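Local coordinates for periplasmic protein TorT (Vibrio parahaemolyticus, PDB 3O1I) that probably serves as a periplasmic solute-binding protein that senses trimethylamine N-oxide and passes the signal to the membrane sensor kinase TorS, at residues 137-142 against 156-161; 32-37 against 255-260. All blocks are in the same frame, centred on the assembly; numbering follows the deposited sequence.

How the interactions relate
The two contacts lie in different lobes of a periplasmic binding protein fold, on opposite sides of the centre of the chain, with centres 38 Å apart and nearest atoms about 21 Å apart. Residues 32-37 come first along the chain, then 137-142 and 156-161, and finally 255-260, so interaction 1 falls wholly within the long span that interaction 2 closes. Interaction 1 is local, packing a helix on the parallel sheet containing strand 137-142. Interaction 2 brings helix 249-263 back to the lobe of the five-stranded parallel sheet, beside the turn before strand 37-42. The chain thus returns to its first lobe after building the second, as expected for this family.

Interaction 1 of 2, residues 137-142 against 156-161; sequences TNIALL and TGFYEA
Phe158 projects from the helix between Ile139 and Leu141 of the strand, its flat ring filling the shallow gap between two branched side chains. Ile139 comes from the opposite direction, with CG1 anti to the backbone N (chi1 -169°) and the chain continuing straight, which drives CD1 obliquely to 3.9 Å from Phe158 CZ. CD2 of Leu141 sits over one face of the same ring, 4.4 Å from Phe158 CE2. The other methyl serves a second aromatic: Leu141 CD1 lies 4.2 Å from Tyr159 CE1, approaching that ring obliquely. One forked side chain therefore wedges against two successive rings of the helix. Phenylalanine suits the buried place because it spans the gap to the strand, whereas Tyr159 is exposed at the border of the contact, a place that tolerates a polar hydroxyl. Ile139 and Leu141 share a face of the strand, so both present apolar branches to the helix. The segment axes run nearly antiparallel, at 165°, and approach to 12.3 Å. This is the packing of a beta-alpha-beta crossover in which helix 152-163 links strands 137-142 and 167-172. Leu126 of helix 116-127 touches Ile139, Val199 of strand 197-200 touches Ile139 and Leu141, and Ile169 of strand 167-172 touches Leu141 and Tyr159.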
ATOM      1  N   THR D 137       4.946  34.342  30.622  1.00 78.62           N
ATOM      2  CA  THR D 137       4.890  32.920  30.320  1.00 77.68           C
ATOM      3  C   THR D 137       4.750  32.706  28.815  1.00 77.44           C
ATOM      4  O   THR D 137       3.740  33.078  28.221  1.00 78.04           O
ATOM      5  CB  THR D 137       3.692  32.262  31.048  1.00 77.29           C
ATOM      6  OG1 THR D 137       3.789  32.515  32.456  1.00 76.53           O
ATOM      7  CG2 THR D 137       3.674  30.761  30.819  1.00 76.95           C
ATOM      8  N   ASN D 138       5.770  32.113  28.198  1.00 77.38           N
ATOM      9  CA  ASN D 138       5.745  31.851  26.760  1.00 76.98           C
ATOM     10  C   ASN D 138       4.991  30.559  26.468  1.00 75.75           C
ATOM     11  O   ASN D 138       5.288  29.503  27.034  1.00 75.11           O
ATOM     12  CB  ASN D 138       7.169  31.778  26.198  1.00 78.25           C
ATOM     13  CG  ASN D 138       7.866  33.130  26.211  1.00 80.40           C
ATOM     14  OD1 ASN D 138       7.336  34.117  25.702  1.00 81.65           O
ATOM     15  ND2 ASN D 138       9.059  33.180  26.793  1.00 82.71           N
ATOM     16  N   ILE D 139       4.008  30.656  25.578  1.00 74.11           N
ATOM     17  CA  ILE D 139       3.176  29.514  25.228  1.00 72.76           C
ATOM     18  C   ILE D 139       3.203  29.222  23.718  1.00 70.08           C
ATOM     19  O   ILE D 139       3.477  30.111  22.904  1.00 68.28           O
ATOM     20  CB  ILE D 139       1.716  29.776  25.704  1.00 74.17           C
ATOM     21  CG1 ILE D 139       0.889  28.495  25.604  1.00 75.54           C
ATOM     22  CG2 ILE D 139       1.087  30.903  24.872  1.00 75.00           C
ATOM     23  CD1 ILE D 139      -0.583  28.687  25.914  1.00 76.72           C
ATOM     24  N   ALA D 140       2.919  27.973  23.353  1.00 67.16           N
ATOM     25  CA  ALA D 140       2.915  27.558  21.949  1.00 65.61           C
ATOM     26  C   ALA D 140       1.548  27.048  21.509  1.00 63.57           C
ATOM     27  O   ALA D 140       1.004  26.141  22.126  1.00 63.43           O
ATOM     28  CB  ALA D 140       3.961  26.473  21.730  1.00 65.10           C
ATOM     29  N   LEU D 141       1.017  27.612  20.425  1.00 62.03           N
ATOM     30  CA  LEU D 141      -0.299  27.228  19.907  1.00 61.15           C
ATOM     31  C   LEU D 141      -0.314  26.197  18.782  1.00 59.27           C
ATOM     32  O   LEU D 141       0.127  26.482  17.686  1.00 58.29           O
ATOM     33  CB  LEU D 141      -1.060  28.475  19.430  1.00 61.62           C
ATOM     34  CG  LEU D 141      -1.846  29.280  20.474  1.00 61.16           C
ATOM     35  CD1 LEU D 141      -2.318  30.607  19.879  1.00 60.48           C
ATOM     36  CD2 LEU D 141      -3.029  28.449  20.941  1.00 59.19           C
ATOM     37  N   LEU D 142      -0.835  25.007  19.059  1.00 59.10           N
ATOM     38  CA  LEU D 142      -0.932  23.957  18.045  1.00 60.72           C
ATOM     39  C   LEU D 142      -2.391  23.519  17.941  1.00 62.23           C
ATOM     40  O   LEU D 142      -2.752  22.395  18.289  1.00 62.35           O
ATOM     41  CB  LEU D 142      -0.053  22.758  18.408  1.00 58.46           C
ATOM     42  CG  LEU D 142       1.435  23.031  18.653  1.00 57.65           C
ATOM     43  CD1 LEU D 142       2.142  21.700  18.840  1.00 55.60           C
ATOM     44  CD2 LEU D 142       2.046  23.805  17.498  1.00 54.75           C
ATOM     45  N   THR D 156     -10.020  33.459  18.755  1.00 84.86           N
ATOM     46  CA  THR D 156     -10.582  34.626  19.427  1.00 83.21           C
ATOM     47  C   THR D 156     -11.088  34.252  20.817  1.00 80.71           C
ATOM     48  O   THR D 156     -10.977  35.036  21.753  1.00 78.51           O
ATOM     49  CB  THR D 156     -11.725  35.256  18.596  1.00 84.01           C
ATOM     50  OG1 THR D 156     -11.193  35.745  17.356  1.00 83.87           O
ATOM     51  CG2 THR D 156     -12.362  36.418  19.353  1.00 83.82           C
ATOM     52  N   GLY D 157     -11.640  33.049  20.940  1.00 79.63           N
ATOM     53  CA  GLY D 157     -12.111  32.585  22.232  1.00 78.14           C
ATOM     54  C   GLY D 157     -10.915  32.523  23.164  1.00 77.66           C
ATOM     55  O   GLY D 157     -10.902  33.170  24.207  1.00 77.25           O
ATOM     56  N   PHE D 158      -9.900  31.752  22.778  1.00 77.52           N
ATOM     57  CA  PHE D 158      -8.679  31.620  23.571  1.00 76.11           C
ATOM     58  C   PHE D 158      -8.034  32.979  23.779  1.00 77.36           C
ATOM     59  O   PHE D 158      -7.642  33.329  24.889  1.00 76.98           O
ATOM     60  CB  PHE D 158      -7.661  30.720  22.867  1.00 72.11           C
ATOM     61  CG  PHE D 158      -6.336  30.635  23.576  1.00 68.00           C
ATOM     62  CD1 PHE D 158      -6.141  29.721  24.612  1.00 65.97           C
ATOM     63  CD2 PHE D 158      -5.297  31.505  23.243  1.00 64.84           C
ATOM     64  CE1 PHE D 158      -4.937  29.672  25.301  1.00 63.50           C
ATOM     65  CE2 PHE D 158      -4.091  31.466  23.927  1.00 62.32           C
ATOM     66  CZ  PHE D 158      -3.909  30.550  24.959  1.00 63.10           C
ATOM     67  N   TYR D 159      -7.912  33.737  22.696  1.00 79.86           N
ATOM     68  CA  TYR D 159      -7.301  35.054  22.761  1.00 82.81           C
ATOM     69  C   TYR D 159      -7.887  35.953  23.845  1.00 84.45           C
ATOM     70  O   TYR D 159      -7.142  36.527  24.637  1.00 84.75           O
ATOM     71  CB  TYR D 159      -7.381  35.743  21.395  1.00 83.57           C
ATOM     72  CG  TYR D 159      -6.091  35.644  20.611  1.00 86.67           C
ATOM     73  CD1 TYR D 159      -5.585  34.406  20.209  1.00 88.03           C
ATOM     74  CD2 TYR D 159      -5.348  36.785  20.308  1.00 88.43           C
ATOM     75  CE1 TYR D 159      -4.366  34.307  19.525  1.00 89.29           C
ATOM     76  CE2 TYR D 159      -4.127  36.698  19.627  1.00 89.87           C
ATOM     77  CZ  TYR D 159      -3.643  35.456  19.240  1.00 90.61           C
ATOM     78  OH  TYR D 159      -2.440  35.371  18.573  1.00 91.44           O
ATOM     79  N   GLU D 160      -9.213  36.067  23.893  1.00 86.60           N
ATOM     80  CA  GLU D 160      -9.869  36.914  24.888  1.00 88.06           C
ATOM     81  C   GLU D 160      -9.486  36.551  26.310  1.00 87.65           C
ATOM     82  O   GLU D 160      -8.934  37.366  27.041  1.00 87.55           O
ATOM     83  CB  GLU D 160     -11.389  36.828  24.755  1.00 91.05           C
ATOM     84  CG  GLU D 160     -11.959  37.394  23.456  1.00 96.46           C
ATOM     85  CD  GLU D 160     -11.491  38.814  23.154  1.00 99.13           C
ATOM     86  OE1 GLU D 160     -11.254  39.590  24.110  1.00 99.64           O
ATOM     87  OE2 GLU D 160     -11.378  39.155  21.955  1.00101.52           O
ATOM     88  N   ALA D 161      -9.785  35.319  26.697  1.00 87.60           N
ATOM     89  CA  ALA D 161      -9.483  34.844  28.038  1.00 88.25           C
ATOM     90  C   ALA D 161      -8.013  34.979  28.435  1.00 89.53           C
ATOM     91  O   ALA D 161      -7.681  34.880  29.613  1.00 90.93           O
ATOM     92  CB  ALA D 161      -9.914  33.392  28.170  1.00 86.16           C
TER

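Interaction 2 of 2, residues 32-37 against 255-260; sequences EKQGVN and LSVMQA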
ATOM      1  N   GLU D  32     -32.158   3.792  21.950  1.00106.89           N
ATOM      2  CA  GLU D  32     -32.802   2.631  22.549  1.00107.47           C
ATOM      3  C   GLU D  32     -33.556   3.118  23.784  1.00107.84           C
ATOM      4  O   GLU D  32     -34.375   2.398  24.353  1.00107.68           O
ATOM      5  CB  GLU D  32     -31.760   1.577  22.932  1.00107.73           C
ATOM      6  CG  GLU D  32     -30.749   2.049  23.958  1.00109.44           C
ATOM      7  CD  GLU D  32     -31.311   2.102  25.369  1.00110.09           C
ATOM      8  OE1 GLU D  32     -30.670   2.732  26.234  1.00110.55           O
ATOM      9  OE2 GLU D  32     -32.385   1.508  25.617  1.00109.37           O
ATOM     10  N   LYS D  33     -33.269   4.352  24.190  1.00108.22           N
ATOM     11  CA  LYS D  33     -33.919   4.952  25.352  1.00108.65           C
ATOM     12  C   LYS D  33     -35.155   5.725  24.904  1.00108.90           C
ATOM     13  O   LYS D  33     -35.923   6.224  25.725  1.00108.66           O
ATOM     14  CB  LYS D  33     -32.953   5.885  26.084  1.00108.79           C
ATOM     15  CG  LYS D  33     -33.455   6.375  27.432  1.00107.79           C
ATOM     16  CD  LYS D  33     -32.356   7.098  28.194  1.00108.40           C
ATOM     17  CE  LYS D  33     -31.185   6.166  28.505  1.00108.82           C
ATOM     18  NZ  LYS D  33     -30.073   6.859  29.221  1.00108.16           N
ATOM     19  N   GLN D  34     -35.325   5.832  23.589  1.00108.99           N
ATOM     20  CA  GLN D  34     -36.481   6.500  23.002  1.00109.21           C
ATOM     21  C   GLN D  34     -37.102   5.541  21.988  1.00109.32           C
ATOM     22  O   GLN D  34     -37.993   5.910  21.222  1.00109.14           O
ATOM     23  CB  GLN D  34     -36.082   7.808  22.315  1.00109.56           C
ATOM     24  CG  GLN D  34     -35.817   8.957  23.274  1.00110.86           C
ATOM     25  CD  GLN D  34     -35.908  10.312  22.596  1.00112.36           C
ATOM     26  OE1 GLN D  34     -36.920  10.638  21.975  1.00113.05           O
ATOM     27  NE2 GLN D  34     -34.854  11.110  22.717  1.00112.97           N
ATOM     28  N   GLY D  35     -36.604   4.303  22.006  1.00109.60           N
ATOM     29  CA  GLY D  35     -37.084   3.249  21.127  1.00109.27           C
ATOM     30  C   GLY D  35     -37.214   3.559  19.646  1.00109.05           C
ATOM     31  O   GLY D  35     -37.937   2.856  18.938  1.00109.80           O
ATOM     32  N   VAL D  36     -36.518   4.588  19.169  1.00107.99           N
ATOM     33  CA  VAL D  36     -36.592   4.962  17.759  1.00106.30           C
ATOM     34  C   VAL D  36     -35.815   4.018  16.846  1.00105.13           C
ATOM     35  O   VAL D  36     -35.171   3.068  17.300  1.00104.62           O
ATOM     36  CB  VAL D  36     -36.075   6.406  17.511  1.00106.08           C
ATOM     37  CG1 VAL D  36     -36.784   7.384  18.436  1.00105.31           C
ATOM     38  CG2 VAL D  36     -34.572   6.463  17.703  1.00105.77           C
ATOM     39  N   ASN D  37     -35.899   4.296  15.550  1.00103.70           N
ATOM     40  CA  ASN D  37     -35.231   3.519  14.516  1.00101.79           C
ATOM     41  C   ASN D  37     -34.143   4.392  13.894  1.00100.23           C
ATOM     42  O   ASN D  37     -34.384   5.156  12.956  1.00 99.38           O
ATOM     43  CB  ASN D  37     -36.257   3.087  13.465  1.00102.06           C
ATOM     44  CG  ASN D  37     -35.621   2.507  12.231  1.00101.94           C
ATOM     45  OD1 ASN D  37     -34.839   1.563  12.308  1.00102.78           O
ATOM     46  ND2 ASN D  37     -35.961   3.069  11.077  1.00101.43           N
ATOM     47  N   LEU D 255     -28.718  14.667  22.605  1.00 70.01           N
ATOM     48  CA  LEU D 255     -29.462  15.867  22.286  1.00 72.45           C
ATOM     49  C   LEU D 255     -30.083  15.829  20.881  1.00 72.98           C
ATOM     50  O   LEU D 255     -31.283  16.074  20.730  1.00 73.54           O
ATOM     51  CB  LEU D 255     -28.547  17.087  22.455  1.00 74.17           C
ATOM     52  CG  LEU D 255     -29.004  18.484  22.017  1.00 75.15           C
ATOM     53  CD1 LEU D 255     -30.487  18.682  22.290  1.00 76.28           C
ATOM     54  CD2 LEU D 255     -28.156  19.529  22.748  1.00 73.94           C
ATOM     55  N   SER D 256     -29.282  15.510  19.864  1.00 73.88           N
ATOM     56  CA  SER D 256     -29.775  15.444  18.484  1.00 73.30           C
ATOM     57  C   SER D 256     -30.844  14.376  18.298  1.00 73.68           C
ATOM     58  O   SER D 256     -31.840  14.609  17.621  1.00 72.26           O
ATOM     59  CB  SER D 256     -28.626  15.190  17.512  1.00 72.60           C
ATOM     60  OG  SER D 256     -28.362  16.346  16.735  1.00 72.15           O
ATOM     61  N   VAL D 257     -30.634  13.202  18.883  1.00 74.76           N
ATOM     62  CA  VAL D 257     -31.622  12.135  18.781  1.00 76.62           C
ATOM     63  C   VAL D 257     -32.952  12.657  19.315  1.00 79.36           C
ATOM     64  O   VAL D 257     -33.972  12.632  18.623  1.00 80.63           O
ATOM     65  CB  VAL D 257     -31.232  10.920  19.629  1.00 76.01           C
ATOM     66  CG1 VAL D 257     -32.408   9.968  19.743  1.00 74.78           C
ATOM     67  CG2 VAL D 257     -30.048  10.219  19.013  1.00 76.38           C
ATOM     68  N   MET D 258     -32.925  13.126  20.560  1.00 80.79           N
ATOM     69  CA  MET D 258     -34.110  13.652  21.214  1.00 80.54           C
ATOM     70  C   MET D 258     -34.774  14.712  20.357  1.00 80.10           C
ATOM     71  O   MET D 258     -35.968  14.643  20.099  1.00 79.44           O
ATOM     72  CB  MET D 258     -33.739  14.249  22.569  1.00 83.11           C
ATOM     73  CG  MET D 258     -34.900  14.909  23.289  1.00 85.25           C
ATOM     74  SD  MET D 258     -34.411  16.477  24.012  1.00 87.74           S
ATOM     75  CE  MET D 258     -34.580  17.609  22.577  1.00 88.08           C
ATOM     76  N   GLN D 259     -33.998  15.699  19.920  1.00 80.52           N
ATOM     77  CA  GLN D 259     -34.541  16.770  19.088  1.00 81.62           C
ATOM     78  C   GLN D 259     -35.456  16.248  17.973  1.00 82.01           C
ATOM     79  O   GLN D 259     -36.603  16.676  17.859  1.00 81.68           O
ATOM     80  CB  GLN D 259     -33.419  17.602  18.457  1.00 81.24           C
ATOM     81  CG  GLN D 259     -32.599  18.435  19.420  1.00 80.81           C
ATOM     82  CD  GLN D 259     -31.953  19.614  18.718  1.00 82.49           C
ATOM     83  OE1 GLN D 259     -31.347  19.462  17.660  1.00 84.28           O
ATOM     84  NE2 GLN D 259     -32.082  20.799  19.305  1.00 82.12           N
ATOM     85  N   ALA D 260     -34.950  15.330  17.153  1.00 82.25           N
ATOM     86  CA  ALA D 260     -35.742  14.788  16.058  1.00 82.12           C
ATOM     87  C   ALA D 260     -36.857  13.879  16.558  1.00 82.67           C
ATOM     88  O   ALA D 260     -37.965  13.909  16.030  1.00 82.12           O
ATOM     89  CB  ALA D 260     -34.848  14.040  15.082  1.00 81.04           C
TER
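Gln34, whose side chain lies against Val257 and Met258, has its backbone O held by a weak hydrogen bond from Arg265 NH2. Across the contact itself the meeting is amide against hydrocarbon. With CG anti to the carbonyl carbon (chi1 -77°) and the chain extended beyond it, the glutamine reaches out to the helix and sets its amide over the backbone and first side-chain carbons of Met258. Gln34 NE2 lies 4.0 Å from Val257 CG1. The same Gln34 NE2 is 3.8 Å from Met258 CG; a still closer approach to the Met258 backbone is doubtful at this resolution. Met258 then turns its thioether elsewhere. Val257, by contrast, points toward the loop, and its CG1 comes to 4.6 Å from Val36 CG2, giving a loose apolar border beside the amide. Ala261 and His262 of helix 249-263 also touch Gln34, while Met27 and Glu30 of helix 18-32 touch Val257. Glutamine fits this partly exposed seam because its methylenes and flat amide can lie against hydrocarbon without bringing a fixed charge into it. The contact therefore rests on shape and van der Waals packing, with no directional bond between the two segments.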